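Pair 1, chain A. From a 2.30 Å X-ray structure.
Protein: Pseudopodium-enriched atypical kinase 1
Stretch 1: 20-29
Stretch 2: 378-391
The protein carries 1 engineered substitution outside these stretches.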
# COMPACT_ATOMS: atom_id res chain seq x y z
N ILE A 20 11.00 11.16 -12.13
CA ILE A 20 9.88 10.87 -11.23
C ILE A 20 8.64 10.52 -12.04
O ILE A 20 7.83 9.67 -11.64
CB ILE A 20 9.64 12.06 -10.29
CG1 ILE A 20 10.88 12.32 -9.44
CG2 ILE A 20 8.42 11.81 -9.41
CD1 ILE A 20 10.72 13.46 -8.46
N ARG A 21 8.46 11.17 -13.19
CA ARG A 21 7.33 10.85 -14.06
C ARG A 21 7.42 9.42 -14.57
O ARG A 21 6.41 8.72 -14.67
CB ARG A 21 7.29 11.85 -15.22
CG ARG A 21 6.13 11.67 -16.18
CD ARG A 21 6.16 12.79 -17.21
NE ARG A 21 6.18 14.09 -16.55
CZ ARG A 21 6.76 15.18 -17.05
NH1 ARG A 21 6.72 16.32 -16.39
NH2 ARG A 21 7.40 15.11 -18.22
N SER A 22 8.64 8.97 -14.90
CA SER A 22 8.81 7.60 -15.36
C SER A 22 8.62 6.59 -14.23
O SER A 22 8.10 5.49 -14.46
CB SER A 22 10.19 7.43 -16.00
OG SER A 22 10.38 6.10 -16.47
N LEU A 23 9.03 6.95 -13.01
CA LEU A 23 8.87 6.04 -11.88
C LEU A 23 7.40 5.81 -11.56
O LEU A 23 6.98 4.66 -11.37
CB LEU A 23 9.60 6.60 -10.65
CG LEU A 23 11.13 6.54 -10.67
CD1 LEU A 23 11.70 7.25 -9.45
CD2 LEU A 23 11.60 5.09 -10.72
N HIS A 24 6.61 6.88 -11.50
CA HIS A 24 5.19 6.73 -11.22
C HIS A 24 4.49 5.94 -12.32
O HIS A 24 3.64 5.08 -12.04
CB HIS A 24 4.54 8.10 -11.06
CG HIS A 24 4.65 8.66 -9.67
ND1 HIS A 24 4.80 10.00 -9.42
CD2 HIS A 24 4.62 8.05 -8.46
CE1 HIS A 24 4.87 10.20 -8.12
NE2 HIS A 24 4.77 9.03 -7.51
N THR A 25 4.84 6.21 -13.58
CA THR A 25 4.19 5.53 -14.70
C THR A 25 4.49 4.04 -14.68
O THR A 25 3.59 3.21 -14.82
CB THR A 25 4.63 6.17 -16.02
OG1 THR A 25 4.22 7.54 -16.05
CG2 THR A 25 4.01 5.44 -17.20
N ASP A 26 5.77 3.68 -14.51
CA ASP A 26 6.13 2.27 -14.45
C ASP A 26 5.54 1.58 -13.22
O ASP A 26 5.19 0.40 -13.28
CB ASP A 26 7.65 2.11 -14.47
CG ASP A 26 8.28 2.67 -15.73
OD1 ASP A 26 7.57 2.78 -16.75
OD2 ASP A 26 9.49 3.00 -15.70
N ALA A 27 5.43 2.30 -12.10
CA ALA A 27 4.86 1.71 -10.90
C ALA A 27 3.37 1.45 -11.06
O ALA A 27 2.87 0.38 -10.68
CB ALA A 27 5.12 2.61 -9.69
N LEU A 28 2.64 2.42 -11.62
CA LEU A 28 1.20 2.24 -11.80
C LEU A 28 0.89 1.12 -12.78
O LEU A 28 -0.12 0.42 -12.63
CB LEU A 28 0.56 3.55 -12.28
CG LEU A 28 0.33 4.63 -11.21
CD1 LEU A 28 -0.24 5.88 -11.84
CD2 LEU A 28 -0.59 4.11 -10.12
N LYS A 29 1.74 0.92 -13.80
CA LYS A 29 1.56 -0.22 -14.69
C LYS A 29 1.77 -1.53 -13.94
O LYS A 29 1.05 -2.51 -14.18
CB LYS A 29 2.52 -0.12 -15.87
CG LYS A 29 2.19 1.00 -16.84
CD LYS A 29 3.21 1.09 -17.95
CE LYS A 29 2.87 2.21 -18.92
NZ LYS A 29 3.96 2.42 -19.92
N LEU A 378 -1.90 19.40 -19.62
CA LEU A 378 -2.28 17.99 -19.51
C LEU A 378 -1.25 17.20 -18.72
O LEU A 378 -1.60 16.29 -17.96
CB LEU A 378 -2.48 17.39 -20.90
CG LEU A 378 -3.63 17.97 -21.73
CD1 LEU A 378 -3.61 17.41 -23.15
CD2 LEU A 378 -4.96 17.68 -21.06
N GLN A 379 0.04 17.51 -18.90
CA GLN A 379 1.08 16.78 -18.18
C GLN A 379 1.04 17.08 -16.69
O GLN A 379 1.25 16.18 -15.87
CB GLN A 379 2.45 17.10 -18.77
CG GLN A 379 3.58 16.24 -18.21
CD GLN A 379 3.42 14.78 -18.57
OE1 GLN A 379 3.67 14.38 -19.71
NE2 GLN A 379 3.01 13.96 -17.61
N ASN A 380 0.79 18.34 -16.32
CA ASN A 380 0.68 18.67 -14.91
C ASN A 380 -0.50 17.95 -14.26
O ASN A 380 -0.39 17.47 -13.13
CB ASN A 380 0.55 20.19 -14.73
CG ASN A 380 1.79 20.94 -15.16
OD1 ASN A 380 2.87 20.36 -15.29
ND2 ASN A 380 1.65 22.24 -15.38
N TRP A 381 -1.62 17.87 -14.98
CA TRP A 381 -2.77 17.13 -14.46
C TRP A 381 -2.43 15.66 -14.26
O TRP A 381 -2.82 15.07 -13.24
CB TRP A 381 -3.96 17.29 -15.40
CG TRP A 381 -5.20 16.59 -14.92
CD1 TRP A 381 -6.20 17.12 -14.17
CD2 TRP A 381 -5.56 15.23 -15.17
NE1 TRP A 381 -7.17 16.17 -13.93
CE2 TRP A 381 -6.79 15.00 -14.53
CE3 TRP A 381 -4.96 14.17 -15.86
CZ2 TRP A 381 -7.44 13.77 -14.56
CZ3 TRP A 381 -5.60 12.95 -15.90
CH2 TRP A 381 -6.82 12.75 -15.25
N LEU A 382 -1.71 15.06 -15.20
CA LEU A 382 -1.33 13.66 -15.08
C LEU A 382 -0.41 13.43 -13.89
O LEU A 382 -0.60 12.48 -13.11
CB LEU A 382 -0.66 13.18 -16.37
CG LEU A 382 -1.56 12.63 -17.47
CD1 LEU A 382 -0.76 12.34 -18.73
CD2 LEU A 382 -2.27 11.38 -16.98
N ASP A 383 0.59 14.29 -13.73
CA ASP A 383 1.56 14.10 -12.65
C ASP A 383 0.89 14.20 -11.28
O ASP A 383 1.23 13.44 -10.36
CB ASP A 383 2.69 15.13 -12.77
CG ASP A 383 3.48 14.97 -14.06
OD1 ASP A 383 3.50 13.85 -14.61
OD2 ASP A 383 4.08 15.96 -14.52
N ILE A 384 -0.07 15.11 -11.13
CA ILE A 384 -0.76 15.26 -9.85
C ILE A 384 -1.68 14.07 -9.59
O ILE A 384 -1.71 13.53 -8.48
CB ILE A 384 -1.53 16.59 -9.82
CG1 ILE A 384 -0.56 17.77 -9.86
CG2 ILE A 384 -2.43 16.67 -8.59
CD1 ILE A 384 -1.24 19.13 -9.84
N LYS A 385 -2.44 13.65 -10.61
CA LYS A 385 -3.36 12.53 -10.43
C LYS A 385 -2.61 11.23 -10.16
O LYS A 385 -3.06 10.41 -9.35
CB LYS A 385 -4.26 12.39 -11.65
CG LYS A 385 -5.26 13.52 -11.81
CD LYS A 385 -6.41 13.40 -10.82
CE LYS A 385 -7.26 12.17 -11.10
NZ LYS A 385 -8.44 12.08 -10.20
N ARG A 386 -1.47 11.02 -10.83
CA ARG A 386 -0.68 9.83 -10.56
C ARG A 386 -0.13 9.84 -9.14
O ARG A 386 -0.06 8.79 -8.49
CB ARG A 386 0.46 9.71 -11.57
CG ARG A 386 0.02 9.38 -12.99
CD ARG A 386 1.20 8.91 -13.82
NE ARG A 386 0.81 8.54 -15.18
CZ ARG A 386 1.13 9.24 -16.26
NH1 ARG A 386 1.85 10.34 -16.15
NH2 ARG A 386 0.73 8.82 -17.46
N THR A 387 0.25 11.02 -8.65
CA THR A 387 0.74 11.13 -7.28
C THR A 387 -0.37 10.83 -6.28
O THR A 387 -0.15 10.11 -5.30
CB THR A 387 1.32 12.53 -7.05
OG1 THR A 387 2.38 12.77 -7.97
CG2 THR A 387 1.85 12.66 -5.63
N LEU A 388 -1.56 11.37 -6.51
CA LEU A 388 -2.68 11.13 -5.60
C LEU A 388 -3.04 9.65 -5.55
O LEU A 388 -3.24 9.09 -4.47
CB LEU A 388 -3.89 11.97 -6.03
CG LEU A 388 -3.74 13.48 -5.85
CD1 LEU A 388 -4.94 14.21 -6.44
CD2 LEU A 388 -3.57 13.82 -4.38
N LEU A 389 -3.13 9.01 -6.72
CA LEU A 389 -3.48 7.59 -6.75
C LEU A 389 -2.40 6.74 -6.08
O LEU A 389 -2.71 5.78 -5.37
CB LEU A 389 -3.71 7.13 -8.19
CG LEU A 389 -4.16 5.68 -8.34
CD1 LEU A 389 -5.45 5.43 -7.57
CD2 LEU A 389 -4.33 5.32 -9.80
N MET A 390 -1.13 7.09 -6.29
CA MET A 390 -0.05 6.35 -5.65
C MET A 390 -0.14 6.47 -4.13
O MET A 390 0.09 5.49 -3.41
CB MET A 390 1.30 6.85 -6.15
CG MET A 390 2.48 5.98 -5.73
SD MET A 390 2.47 4.38 -6.55
CE MET A 390 2.53 4.88 -8.27
N ILE A 391 -0.47 7.66 -3.63
CA ILE A 391 -0.66 7.85 -2.20
C ILE A 391 -1.81 6.99 -1.69
O ILE A 391 -1.74 6.39 -0.61
CB ILE A 391 -0.87 9.34 -1.88
CG1 ILE A 391 0.41 10.13 -2.16
CG2 ILE A 391 -1.32 9.53 -0.44
CD1 ILE A 391 0.22 11.64 -2.07
O HOH W 1 3.91 11.74 -11.27

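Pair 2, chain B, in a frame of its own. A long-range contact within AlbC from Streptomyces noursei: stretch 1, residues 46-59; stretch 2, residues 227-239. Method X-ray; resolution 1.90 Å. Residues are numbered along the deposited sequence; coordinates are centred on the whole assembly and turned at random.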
# COMPACT_ATOMS: atom_id res chain seq x y z
N LYS B 46 -2.21 -17.71 -3.63
CA LYS B 46 -2.58 -17.90 -5.02
C LYS B 46 -2.56 -16.59 -5.80
O LYS B 46 -1.97 -16.52 -6.88
CB LYS B 46 -3.96 -18.54 -5.13
CG LYS B 46 -4.28 -19.08 -6.52
CD LYS B 46 -3.06 -19.77 -7.13
CE LYS B 46 -3.45 -20.62 -8.33
NZ LYS B 46 -4.29 -21.79 -7.94
N ASN B 47 -3.20 -15.57 -5.26
CA ASN B 47 -3.30 -14.29 -5.95
C ASN B 47 -1.97 -13.53 -5.99
O ASN B 47 -1.68 -12.83 -6.96
CB ASN B 47 -4.40 -13.42 -5.35
CG ASN B 47 -5.79 -13.84 -5.79
OD1 ASN B 47 -5.95 -14.54 -6.79
ND2 ASN B 47 -6.80 -13.40 -5.06
N THR B 48 -1.19 -13.67 -4.92
CA THR B 48 0.14 -13.07 -4.87
C THR B 48 1.03 -13.64 -5.96
O THR B 48 1.64 -12.90 -6.74
CB THR B 48 0.79 -13.25 -3.49
OG1 THR B 48 -0.09 -12.74 -2.48
CG2 THR B 48 2.12 -12.51 -3.42
N VAL B 49 1.04 -14.97 -6.08
CA VAL B 49 1.88 -15.64 -7.06
C VAL B 49 1.56 -15.18 -8.48
O VAL B 49 2.47 -14.84 -9.24
CB VAL B 49 1.77 -17.17 -6.95
CG1 VAL B 49 2.44 -17.84 -8.13
CG2 VAL B 49 2.40 -17.65 -5.64
N MET B 50 0.28 -15.15 -8.83
CA MET B 50 -0.12 -14.74 -10.18
C MET B 50 0.29 -13.29 -10.46
O MET B 50 0.73 -12.97 -11.56
CB MET B 50 -1.63 -14.91 -10.38
CG MET B 50 -2.05 -16.34 -10.69
SD MET B 50 -3.18 -16.42 -12.10
CE MET B 50 -4.40 -15.18 -11.64
N LEU B 51 0.14 -12.43 -9.46
CA LEU B 51 0.49 -11.03 -9.61
C LEU B 51 2.00 -10.83 -9.76
O LEU B 51 2.45 -10.05 -10.61
CB LEU B 51 -0.05 -10.21 -8.43
CG LEU B 51 0.30 -8.72 -8.43
CD1 LEU B 51 -0.07 -8.07 -9.77
CD2 LEU B 51 -0.38 -8.02 -7.26
N LEU B 52 2.78 -11.51 -8.93
CA LEU B 52 4.23 -11.51 -9.05
C LEU B 52 4.69 -11.97 -10.44
O LEU B 52 5.60 -11.37 -11.03
CB LEU B 52 4.87 -12.40 -7.98
CG LEU B 52 4.81 -11.86 -6.55
CD1 LEU B 52 5.37 -12.88 -5.55
CD2 LEU B 52 5.57 -10.54 -6.46
N GLN B 53 4.06 -13.02 -10.96
CA GLN B 53 4.43 -13.55 -12.26
C GLN B 53 4.07 -12.54 -13.35
O GLN B 53 4.87 -12.27 -14.24
CB GLN B 53 3.70 -14.87 -12.52
CG GLN B 53 4.20 -16.03 -11.68
CD GLN B 53 3.37 -17.29 -11.88
OE1 GLN B 53 2.15 -17.26 -11.74
NE2 GLN B 53 4.03 -18.39 -12.20
N TRP B 54 2.87 -12.00 -13.25
CA TRP B 54 2.41 -10.99 -14.18
C TRP B 54 3.39 -9.82 -14.24
O TRP B 54 3.76 -9.37 -15.32
CB TRP B 54 1.03 -10.49 -13.76
CG TRP B 54 0.47 -9.44 -14.67
CD1 TRP B 54 -0.19 -9.64 -15.85
CD2 TRP B 54 0.47 -8.03 -14.45
NE1 TRP B 54 -0.58 -8.44 -16.39
CE2 TRP B 54 -0.17 -7.43 -15.55
CE3 TRP B 54 0.97 -7.21 -13.43
CZ2 TRP B 54 -0.34 -6.05 -15.66
CZ3 TRP B 54 0.81 -5.84 -13.55
CH2 TRP B 54 0.14 -5.28 -14.64
N ALA B 55 3.82 -9.34 -13.07
CA ALA B 55 4.70 -8.18 -13.01
C ALA B 55 6.11 -8.54 -13.46
O ALA B 55 6.75 -7.77 -14.19
CB ALA B 55 4.73 -7.60 -11.60
N GLY B 56 6.58 -9.70 -13.03
CA GLY B 56 7.87 -10.22 -13.46
C GLY B 56 8.02 -10.28 -14.97
O GLY B 56 9.14 -10.25 -15.49
N GLN B 57 6.91 -10.39 -15.68
CA GLN B 57 6.96 -10.48 -17.14
C GLN B 57 6.89 -9.12 -17.82
O GLN B 57 7.28 -8.98 -18.97
CB GLN B 57 5.84 -11.38 -17.67
CG GLN B 57 6.20 -12.85 -17.70
CD GLN B 57 5.01 -13.74 -17.42
OE1 GLN B 57 3.92 -13.53 -17.96
NE2 GLN B 57 5.20 -14.72 -16.55
N ARG B 58 6.37 -8.13 -17.11
CA ARG B 58 6.01 -6.86 -17.73
C ARG B 58 6.95 -5.72 -17.33
O ARG B 58 7.01 -4.70 -18.02
CB ARG B 58 4.55 -6.50 -17.42
CG ARG B 58 3.59 -7.65 -17.70
CD ARG B 58 2.17 -7.19 -17.87
NE ARG B 58 1.47 -8.00 -18.86
CZ ARG B 58 1.52 -9.33 -18.91
NH1 ARG B 58 2.20 -10.01 -17.98
NH2 ARG B 58 0.85 -9.99 -19.84
N PHE B 59 7.70 -5.91 -16.26
CA PHE B 59 8.46 -4.81 -15.66
C PHE B 59 9.91 -5.20 -15.38
O PHE B 59 10.19 -6.31 -14.94
CB PHE B 59 7.78 -4.29 -14.38
CG PHE B 59 6.42 -3.72 -14.62
CD1 PHE B 59 6.27 -2.43 -15.12
CD2 PHE B 59 5.28 -4.49 -14.44
CE1 PHE B 59 5.02 -1.90 -15.40
CE2 PHE B 59 4.03 -3.99 -14.71
CZ PHE B 59 3.89 -2.69 -15.20
N TYR B 227 -1.24 4.15 -12.39
CA TYR B 227 -2.04 3.31 -11.50
C TYR B 227 -2.79 2.30 -12.36
O TYR B 227 -3.69 2.68 -13.12
CB TYR B 227 -3.06 4.16 -10.75
CG TYR B 227 -2.50 5.37 -10.05
CD1 TYR B 227 -1.96 5.26 -8.77
CD2 TYR B 227 -2.50 6.62 -10.66
CE1 TYR B 227 -1.46 6.37 -8.11
CE2 TYR B 227 -2.01 7.74 -10.01
CZ TYR B 227 -1.48 7.60 -8.73
OH TYR B 227 -0.99 8.70 -8.07
N VAL B 228 -2.43 1.03 -12.26
CA VAL B 228 -2.94 0.01 -13.17
C VAL B 228 -3.77 -0.99 -12.39
O VAL B 228 -3.30 -1.56 -11.40
CB VAL B 228 -1.80 -0.70 -13.92
CG1 VAL B 228 -2.30 -1.92 -14.66
CG2 VAL B 228 -1.15 0.28 -14.93
N VAL B 229 -5.06 -1.07 -12.73
CA VAL B 229 -5.96 -1.98 -12.02
C VAL B 229 -5.65 -3.43 -12.40
O VAL B 229 -5.41 -3.73 -13.56
CB VAL B 229 -7.45 -1.66 -12.25
CG1 VAL B 229 -7.84 -1.81 -13.74
CG2 VAL B 229 -8.33 -2.54 -11.36
N VAL B 230 -5.54 -4.29 -11.40
CA VAL B 230 -5.25 -5.68 -11.68
C VAL B 230 -6.46 -6.52 -11.30
O VAL B 230 -6.92 -6.47 -10.16
CB VAL B 230 -3.99 -6.14 -10.92
CG1 VAL B 230 -3.87 -7.64 -10.95
CG2 VAL B 230 -2.74 -5.49 -11.53
N ARG B 231 -7.04 -7.22 -12.27
CA ARG B 231 -8.23 -8.03 -12.01
C ARG B 231 -7.89 -9.51 -12.14
O ARG B 231 -7.31 -9.93 -13.14
CB ARG B 231 -9.37 -7.63 -12.96
CG ARG B 231 -9.75 -6.14 -12.91
CD ARG B 231 -11.01 -5.87 -13.73
NE ARG B 231 -11.34 -4.44 -13.82
CZ ARG B 231 -11.04 -3.67 -14.86
NH1 ARG B 231 -10.34 -4.17 -15.86
NH2 ARG B 231 -11.41 -2.40 -14.89
N PRO B 232 -8.17 -10.30 -11.09
CA PRO B 232 -7.62 -11.65 -11.02
C PRO B 232 -7.97 -12.50 -12.23
O PRO B 232 -7.16 -13.32 -12.67
CB PRO B 232 -8.27 -12.21 -9.75
CG PRO B 232 -8.36 -11.01 -8.85
CD PRO B 232 -8.65 -9.83 -9.77
N GLN B 233 -9.17 -12.31 -12.77
CA GLN B 233 -9.58 -13.10 -13.92
C GLN B 233 -8.89 -12.64 -15.20
O GLN B 233 -8.69 -13.42 -16.12
CB GLN B 233 -11.10 -13.09 -14.07
CG GLN B 233 -11.80 -14.00 -13.07
CD GLN B 233 -11.27 -15.43 -13.09
OE1 GLN B 233 -11.35 -16.12 -14.11
NE2 GLN B 233 -10.74 -15.89 -11.96
N GLU B 234 -8.48 -11.37 -15.23
CA GLU B 234 -7.69 -10.86 -16.34
C GLU B 234 -6.23 -11.30 -16.25
O GLU B 234 -5.59 -11.56 -17.27
CB GLU B 234 -7.79 -9.33 -16.42
CG GLU B 234 -9.06 -8.85 -17.12
CD GLU B 234 -9.35 -7.37 -16.92
OE1 GLU B 234 -8.57 -6.68 -16.22
OE2 GLU B 234 -10.36 -6.89 -17.48
N LEU B 235 -5.72 -11.41 -15.02
CA LEU B 235 -4.47 -12.10 -14.79
C LEU B 235 -4.53 -13.51 -15.36
O LEU B 235 -3.77 -13.85 -16.26
CB LEU B 235 -4.16 -12.15 -13.29
CG LEU B 235 -3.64 -10.85 -12.67
CD1 LEU B 235 -3.00 -11.12 -11.31
CD2 LEU B 235 -2.66 -10.16 -13.60
N ALA B 236 -5.45 -14.32 -14.84
CA ALA B 236 -5.58 -15.71 -15.25
C ALA B 236 -5.87 -15.78 -16.74
O ALA B 236 -5.35 -16.65 -17.45
CB ALA B 236 -6.67 -16.40 -14.46
N ASP B 237 -6.67 -14.84 -17.22
CA ASP B 237 -6.91 -14.66 -18.65
C ASP B 237 -5.62 -14.55 -19.47
O ASP B 237 -5.52 -15.11 -20.56
CB ASP B 237 -7.77 -13.41 -18.87
CG ASP B 237 -8.75 -13.57 -20.01
OD1 ASP B 237 -9.57 -14.51 -19.96
OD2 ASP B 237 -8.70 -12.75 -20.95
N ALA B 238 -4.65 -13.79 -18.96
CA ALA B 238 -3.42 -13.52 -19.70
C ALA B 238 -2.41 -14.65 -19.49
O ALA B 238 -1.54 -14.86 -20.33
CB ALA B 238 -2.83 -12.19 -19.27
N ALA B 239 -2.54 -15.36 -18.38
CA ALA B 239 -1.64 -16.47 -18.06
C ALA B 239 -2.37 -17.80 -18.19
O ALA B 239 -2.89 -18.13 -19.26
CB ALA B 239 -1.07 -16.31 -16.66

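Both pairs set two helices across each other at nearly the same crossing angle: 51° in pair 1 and 57° in pair 2, with axes approaching to 10.2 and 10.1 Å. Fourteen central residues superpose with an RMSD of 0.4 Å, so the backbone poses one problem and the side chains answer it twice.

At the crossing, His24(A) matches Met50(B), and their side-chain centres lie 0.6 Å apart; both CA-to-CB bonds point toward the partner helix. The volume is alike but the chemistry is not. In pair 1 the imidazole carries polarity into a buried site: ND1 of His24(A) is 2.7 Å from the oxygen of water 1, and that water donates a weak hydrogen bond to the backbone O of Asp383(A). In pair 2 the terminal methyl packs on the partner helix, CE of Met50(B) lying 3.5 Å from CB of Leu235(B) and 3.8 Å from CB of Ala236(B).

The position opposite is Arg386(A) or Leu235(B), again pointing toward its partner in both. Arg386(A) packs as a hydrocarbon near its base, its CG 3.7 Å from CD1 of Leu28(A), while Thr25(A) OG1 sits over one face of its guanidinium, 3.5 Å from CZ. NE and NH2 are hydrogen-bonded elsewhere in the structure, so those two nitrogens are satisfied. Leu235(B) needs no such bonds: its CD1 lies 4.2 Å from CB of Leu51(B), the match of Thr25(A), and its CD2 makes a CH-pi contact 3.6 Å from the centroid of the five-membered ring of Trp54(B).

That tryptophan matches Leu28(A), with side-chain centres 3.3 Å apart. Leu28(A) reaches Leu389(A), CD2 to CD2 at 3.9 Å, and places CG 3.7 Å from CE of Met390(A). Pair 2 has the smaller Ala238(B) and Ala239(B) at those two partner positions, alongside the larger Trp54(B), whose CZ3 lies 4.1 Å from CG2 of Val230(B). Ala27(A) and Gln53(B) also match and point toward the partner; CB of Ala27(A) packs 3.7 Å from CE of Met390(A), whereas the longer Gln53(B) makes no contact.

At the other end, Arg21(A) matches Asn47(B), and Asp383(A) matches Pro232(B). Pair 1 closes here with a salt bridge, NH1 of Arg21(A) to OD2 of Asp383(A) at 3.3 Å. Pair 2 has only a loose contact, OD1 of Asn47(B) to CB of Pro232(B) at 4.4 Å. In these two contacts, one backbone arrangement carries a salt bridge and a water-linked histidine, or mainly apolar packing without a cross-stretch hydrogen bond.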